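Local structure of probable enoyl-CoA hydratase/isomerase (Mycobacterium abscessus, 3SWX) at the interface of chains A and B. The protein probably acts on the acyl chain of coenzyme A thioesters, as an enoyl-CoA hydratase or isomerase of the crotonase-like family. Coordinates in Å, arbitrary orientation; residue numbers count along the deposited sequence, not the author numbering. Chains: chain A/B, Probable enoyl-CoA hydratase/isomerase.

Contact 1: the interface of chains A and B. Residues chain A 218-219, 222, 227, 230-231; chain B 151-152, 156.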
ATOM      1  N   ASN A 218     -17.469   0.544   4.412  1.00 14.62           N
ATOM      2  CA  ASN A 218     -17.180   0.429   2.975  1.00 14.86           C
ATOM      3  C   ASN A 218     -15.700   0.184   2.710  1.00 14.38           C
ATOM      4  O   ASN A 218     -15.347  -0.601   1.830  1.00 14.02           O
ATOM      5  CB  ASN A 218     -17.665   1.654   2.193  1.00 14.94           C
ATOM      6  CG  ASN A 218     -17.648   1.413   0.708  1.00 14.97           C
ATOM      7  OD1 ASN A 218     -16.686   1.753   0.036  1.00 12.55           O
ATOM      8  ND2 ASN A 218     -18.688   0.762   0.199  1.00 13.91           N
ATOM      9  N   ALA A 219     -14.828   0.823   3.486  1.00 14.04           N
ATOM     10  CA  ALA A 219     -13.390   0.576   3.334  1.00 13.42           C
ATOM     11  C   ALA A 219     -13.038  -0.879   3.701  1.00 12.94           C
ATOM     12  O   ALA A 219     -12.180  -1.510   3.077  1.00 11.30           O
ATOM     13  CB  ALA A 219     -12.553   1.591   4.168  1.00 12.63           C
ATOM     14  N   ALA A 222     -14.168  -3.258   0.840  1.00 13.86           N
ATOM     15  CA  ALA A 222     -13.194  -3.232  -0.252  1.00 14.23           C
ATOM     16  C   ALA A 222     -12.053  -4.209   0.008  1.00 14.57           C
ATOM     17  O   ALA A 222     -11.604  -4.899  -0.899  1.00 13.21           O
ATOM     18  CB  ALA A 222     -12.613  -1.801  -0.445  1.00 12.94           C
ATOM     19  N   ASP A 227     -12.909  -4.431  -4.815  1.00 13.24           N
ATOM     20  CA  ASP A 227     -13.307  -3.112  -5.297  1.00 13.14           C
ATOM     21  C   ASP A 227     -14.747  -3.090  -5.777  1.00 13.02           C
ATOM     22  O   ASP A 227     -15.502  -2.184  -5.409  1.00 12.72           O
ATOM     23  CB  ASP A 227     -12.406  -2.656  -6.432  1.00 13.34           C
ATOM     24  CG  ASP A 227     -11.102  -2.070  -5.944  1.00 14.96           C
ATOM     25  OD1 ASP A 227     -10.609  -2.461  -4.847  1.00 14.73           O
ATOM     26  OD2 ASP A 227     -10.572  -1.213  -6.672  1.00 16.23           O
ATOM     27  N   ALA A 230     -17.243  -3.072  -2.831  1.00 11.32           N
ATOM     28  CA  ALA A 230     -17.316  -1.746  -2.230  1.00 11.70           C
ATOM     29  C   ALA A 230     -17.996  -0.714  -3.178  1.00 11.65           C
ATOM     30  O   ALA A 230     -18.866   0.051  -2.766  1.00 11.45           O
ATOM     31  CB  ALA A 230     -15.871  -1.298  -1.811  1.00 10.72           C
ATOM     32  N   GLU A 231     -17.588  -0.683  -4.445  1.00 11.74           N
ATOM     33  CA  GLU A 231     -18.191   0.227  -5.428  1.00 12.16           C
ATOM     34  C   GLU A 231     -19.721   0.122  -5.481  1.00 13.03           C
ATOM     35  O   GLU A 231     -20.420   1.138  -5.521  1.00 11.94           O
ATOM     36  CB  GLU A 231     -17.623  -0.051  -6.834  1.00 12.37           C
ATOM     37  CG  GLU A 231     -16.199   0.484  -7.042  1.00 11.78           C
ATOM     38  CD  GLU A 231     -15.547   0.022  -8.319  1.00 13.30           C
ATOM     39  OE1 GLU A 231     -16.150  -0.722  -9.125  1.00 13.55           O
ATOM     40  OE2 GLU A 231     -14.367   0.365  -8.516  1.00 15.74           O
TER
ATOM     41  N   THR B 151     -12.968   5.666  -0.089  1.00 12.47           N
ATOM     42  CA  THR B 151     -13.015   4.563   0.870  1.00 12.68           C
ATOM     43  C   THR B 151     -12.207   3.362   0.398  1.00 12.54           C
ATOM     44  O   THR B 151     -11.684   2.611   1.223  1.00 12.86           O
ATOM     45  CB  THR B 151     -14.443   4.110   1.159  1.00 13.01           C
ATOM     46  OG1 THR B 151     -15.112   3.804  -0.076  1.00 11.13           O
ATOM     47  CG2 THR B 151     -15.202   5.218   1.945  1.00 13.24           C
ATOM     48  N   ILE B 152     -12.061   3.231  -0.917  1.00 12.43           N
ATOM     49  CA  ILE B 152     -11.344   2.125  -1.536  1.00 12.29           C
ATOM     50  C   ILE B 152      -9.881   2.524  -1.778  1.00 11.99           C
ATOM     51  O   ILE B 152      -8.966   1.819  -1.368  1.00 11.32           O
ATOM     52  CB  ILE B 152     -11.985   1.723  -2.892  1.00 12.03           C
ATOM     53  CG1 ILE B 152     -13.421   1.263  -2.682  1.00 13.70           C
ATOM     54  CG2 ILE B 152     -11.133   0.626  -3.619  1.00 12.52           C
ATOM     55  CD1 ILE B 152     -14.289   1.276  -3.952  1.00 11.93           C
ATOM     56  N   ARG B 156      -5.668   2.237   0.241  1.00 16.08           N
ATOM     57  CA  ARG B 156      -4.718   1.499  -0.605  1.00 16.29           C
ATOM     58  C   ARG B 156      -3.470   2.328  -0.902  1.00 16.20           C
ATOM     59  O   ARG B 156      -2.372   1.824  -0.810  1.00 15.69           O
ATOM     60  CB  ARG B 156      -5.397   1.050  -1.925  1.00 16.22           C
ATOM     61  CG  ARG B 156      -4.675  -0.071  -2.704  1.00 17.87           C
ATOM     62  CD  ARG B 156      -5.295  -0.257  -4.122  1.00 19.52           C
ATOM     63  NE  ARG B 156      -6.497  -0.971  -3.937  1.00 23.42           N
ATOM     64  CZ  ARG B 156      -7.665  -0.807  -4.530  1.00 20.26           C
ATOM     65  NH1 ARG B 156      -7.918   0.069  -5.502  1.00 20.14           N
ATOM     66  NH2 ARG B 156      -8.603  -1.604  -4.094  1.00 20.26           N
TER
HETATM   67  O   HOH W   1     -10.410   0.266   1.890  1.00 13.63           O

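Contact 2: the interface of chains A and B. Residues chain A 211-212, 215; chain B 140, 144-146, 168.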
ATOM      1  N   GLY A 211     -22.036   8.457   9.170  1.00 16.02           N
ATOM      2  CA  GLY A 211     -21.031   8.741   8.126  1.00 15.31           C
ATOM      3  C   GLY A 211     -19.672   8.131   8.462  1.00 15.24           C
ATOM      4  O   GLY A 211     -19.019   7.521   7.602  1.00 14.34           O
ATOM      5  N   VAL A 212     -19.253   8.284   9.726  1.00 14.73           N
ATOM      6  CA  VAL A 212     -18.020   7.669  10.203  1.00 13.82           C
ATOM      7  C   VAL A 212     -18.088   6.148  10.042  1.00 13.83           C
ATOM      8  O   VAL A 212     -17.166   5.514   9.510  1.00 13.11           O
ATOM      9  CB  VAL A 212     -17.699   8.091  11.660  1.00 14.04           C
ATOM     10  CG1 VAL A 212     -16.549   7.240  12.267  1.00 13.38           C
ATOM     11  CG2 VAL A 212     -17.340   9.578  11.708  1.00 13.00           C
ATOM     12  N   THR A 215     -17.965   5.019   6.367  1.00 13.71           N
ATOM     13  CA  THR A 215     -16.584   5.138   5.859  1.00 12.94           C
ATOM     14  C   THR A 215     -15.776   3.877   6.205  1.00 12.54           C
ATOM     15  O   THR A 215     -15.153   3.267   5.329  1.00 11.44           O
ATOM     16  CB  THR A 215     -15.894   6.378   6.431  1.00 13.11           C
ATOM     17  OG1 THR A 215     -16.615   7.545   6.040  1.00 13.81           O
ATOM     18  CG2 THR A 215     -14.437   6.475   5.953  1.00 11.78           C
TER
ATOM     19  N   VAL B 140     -18.115  13.472   6.036  1.00 16.53           N
ATOM     20  CA  VAL B 140     -18.648  13.104   7.354  1.00 17.07           C
ATOM     21  C   VAL B 140     -18.993  14.333   8.216  1.00 18.02           C
ATOM     22  O   VAL B 140     -19.830  14.244   9.112  1.00 18.57           O
ATOM     23  CB  VAL B 140     -17.726  12.153   8.156  1.00 17.22           C
ATOM     24  CG1 VAL B 140     -17.524  10.839   7.390  1.00 14.88           C
ATOM     25  CG2 VAL B 140     -16.407  12.848   8.531  1.00 14.66           C
ATOM     26  N   ILE B 144     -22.853  12.889   5.629  1.00 18.84           N
ATOM     27  CA  ILE B 144     -22.729  11.774   4.697  1.00 18.02           C
ATOM     28  C   ILE B 144     -21.332  11.157   4.824  1.00 16.97           C
ATOM     29  O   ILE B 144     -20.768  11.130   5.917  1.00 16.17           O
ATOM     30  CB  ILE B 144     -23.119  12.204   3.246  1.00 18.05           C
ATOM     31  CG1 ILE B 144     -22.254  13.370   2.740  1.00 17.95           C
ATOM     32  CG2 ILE B 144     -24.609  12.596   3.215  1.00 20.04           C
ATOM     33  CD1 ILE B 144     -22.218  13.543   1.195  1.00 18.17           C
ATOM     34  N   TYR B 145     -20.781  10.626   3.729  1.00 16.80           N
ATOM     35  CA  TYR B 145     -19.447  10.031   3.748  1.00 16.14           C
ATOM     36  C   TYR B 145     -18.879  10.107   2.325  1.00 16.14           C
ATOM     37  O   TYR B 145     -19.619  10.452   1.383  1.00 15.96           O
ATOM     38  CB  TYR B 145     -19.505   8.583   4.283  1.00 15.76           C
ATOM     39  CG  TYR B 145     -19.806   7.550   3.222  1.00 15.79           C
ATOM     40  CD1 TYR B 145     -20.990   7.614   2.484  1.00 16.35           C
ATOM     41  CD2 TYR B 145     -18.920   6.507   2.951  1.00 15.44           C
ATOM     42  CE1 TYR B 145     -21.276   6.684   1.490  1.00 17.07           C
ATOM     43  CE2 TYR B 145     -19.209   5.550   1.959  1.00 15.98           C
ATOM     44  CZ  TYR B 145     -20.385   5.658   1.224  1.00 17.94           C
ATOM     45  OH  TYR B 145     -20.704   4.741   0.241  1.00 19.84           O
ATOM     46  N   PRO B 146     -17.582   9.808   2.160  1.00 15.40           N
ATOM     47  CA  PRO B 146     -17.010   9.817   0.808  1.00 16.11           C
ATOM     48  C   PRO B 146     -17.550   8.697  -0.077  1.00 16.03           C
ATOM     49  O   PRO B 146     -17.333   7.508   0.193  1.00 15.67           O
ATOM     50  CB  PRO B 146     -15.494   9.629   1.044  1.00 15.68           C
ATOM     51  CG  PRO B 146     -15.292   9.752   2.532  1.00 15.60           C
ATOM     52  CD  PRO B 146     -16.597   9.386   3.166  1.00 15.63           C
ATOM     53  N   LEU B 168     -11.861  10.227   8.600  1.00 13.04           N
ATOM     54  CA  LEU B 168     -12.766  10.119   9.761  1.00 13.10           C
ATOM     55  C   LEU B 168     -12.974  11.438  10.494  1.00 13.75           C
ATOM     56  O   LEU B 168     -13.959  11.597  11.222  1.00 14.53           O
ATOM     57  CB  LEU B 168     -12.300   9.048  10.751  1.00 12.70           C
ATOM     58  CG  LEU B 168     -12.150   7.597  10.244  1.00 12.89           C
ATOM     59  CD1 LEU B 168     -11.790   6.695  11.425  1.00 12.54           C
ATOM     60  CD2 LEU B 168     -13.428   7.084   9.574  1.00 10.42           C
TER

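Contact 1: the interface of chains A and B
Helix 150-158 of chain B packs against two consecutive helices of chain A, 209-225 and 227-242. B:Ile152 buries 71 Å² here, and each of its branches has its own neighbours. Its CG1 methylene lies 3.6 Å from A:Ala230 CB and also faces A:Ala222 CB, one alanine from each chain A helix. The terminal CD1 meets the A:Glu231 side chain at CG, the two side chains crossing at about a right angle. CG2 is turned to the carboxylate carbon of A:Asp227, so the isoleucine also packs beside a charged pair.

That pair is A:Asp227 and B:Arg156, whose side chains approach from opposite directions with carboxylate and guanidinium planes 19° apart. NH1 of B:Arg156 reaches the syn lone pair of A:Asp227 OD2 at 3.2 Å. The second arm of this salt bridge, NH2 to OD1, is modelled too short for its length to be trusted. A bend at chi3 (-77°) turns the arginine head towards the carboxylate.

At the other end, B:Thr151 OG1 donates to the amide oxygen OD1 of A:Asn218 over 2.6 Å, tilted 27° from the carbonyl plane. The same amide is held within chain A by ND2, which donates to A:Ala230 O at 3.1 Å and ties the two helices together. A water links the main chains, 2.8 Å from both A:Ala219 O and B:Thr151 O.

Contact 2: the interface of chains A and B
A:Thr215, on helix 209-225 of chain A, meets B:Leu168, B:Tyr145 and B:Pro146 and buries 29 Å², more than any other residue of this patch. Its two branches divide the work. The methyl CG2 lies 3.8 Å from B:Leu168 CD2, where the side chains meet at a slant. The hydroxyl OG1 points towards the Tyr-Pro segment, 3.4 Å from B:Pro146 CD and lying in the ring plane at the edge of B:Tyr145. With OG1 anti to the carbonyl carbon (chi1 -61°), the hydroxyl can turn back along its own helix and donate to A:Gly211 O at 2.9 Å, a bond that probably helps to hold this rotamer, with CG2 towards the leucine and OG1 towards the Tyr-Pro segment. The tyrosine ring runs alongside the threonine in the opposite sense, its CD2 4.0 Å from A:Thr215 CA.

A:Val212, burying 23 Å², crosses B:Leu168 at about a right angle; its CG1 is 4.1 Å from B:Leu168 CD2, so that leucine methyl contacts both A:Val212 and A:Thr215.

One turn before A:Thr215, A:Gly211 exposes bare backbone to chain B. B:Val140 lays CG1 3.6 Å from A:Gly211 C, and B:Ile144 O comes within 3.3 Å of A:Gly211 CA, a close approach made without any side chain on the glycine.

The chain A residues lie near the N-terminal end of helix 209-225, facing 3-10 helix 139-142 of chain B, the loop ahead of helix 150-158 and the loop following helix 160-167.

Contact 1 and contact 2 have C-alpha centres about 13 Å apart and share helix 209-225 of chain A, contact 2 using its first turns and contact 1 its later ones. On chain B they are joined in sequence: B:Tyr145 and B:Pro146 of contact 2 shortly precede helix 150-158, which supplies contact 1. One helix is therefore gripped at successive levels, by van der Waals packing among the residues described in contact 2, and in contact 1 by packing together with a salt bridge, a side-chain hydrogen bond and a water link. Because the deposited assembly holds three copies, the same pairing may recur around a trimer, a form familiar in the crotonase family.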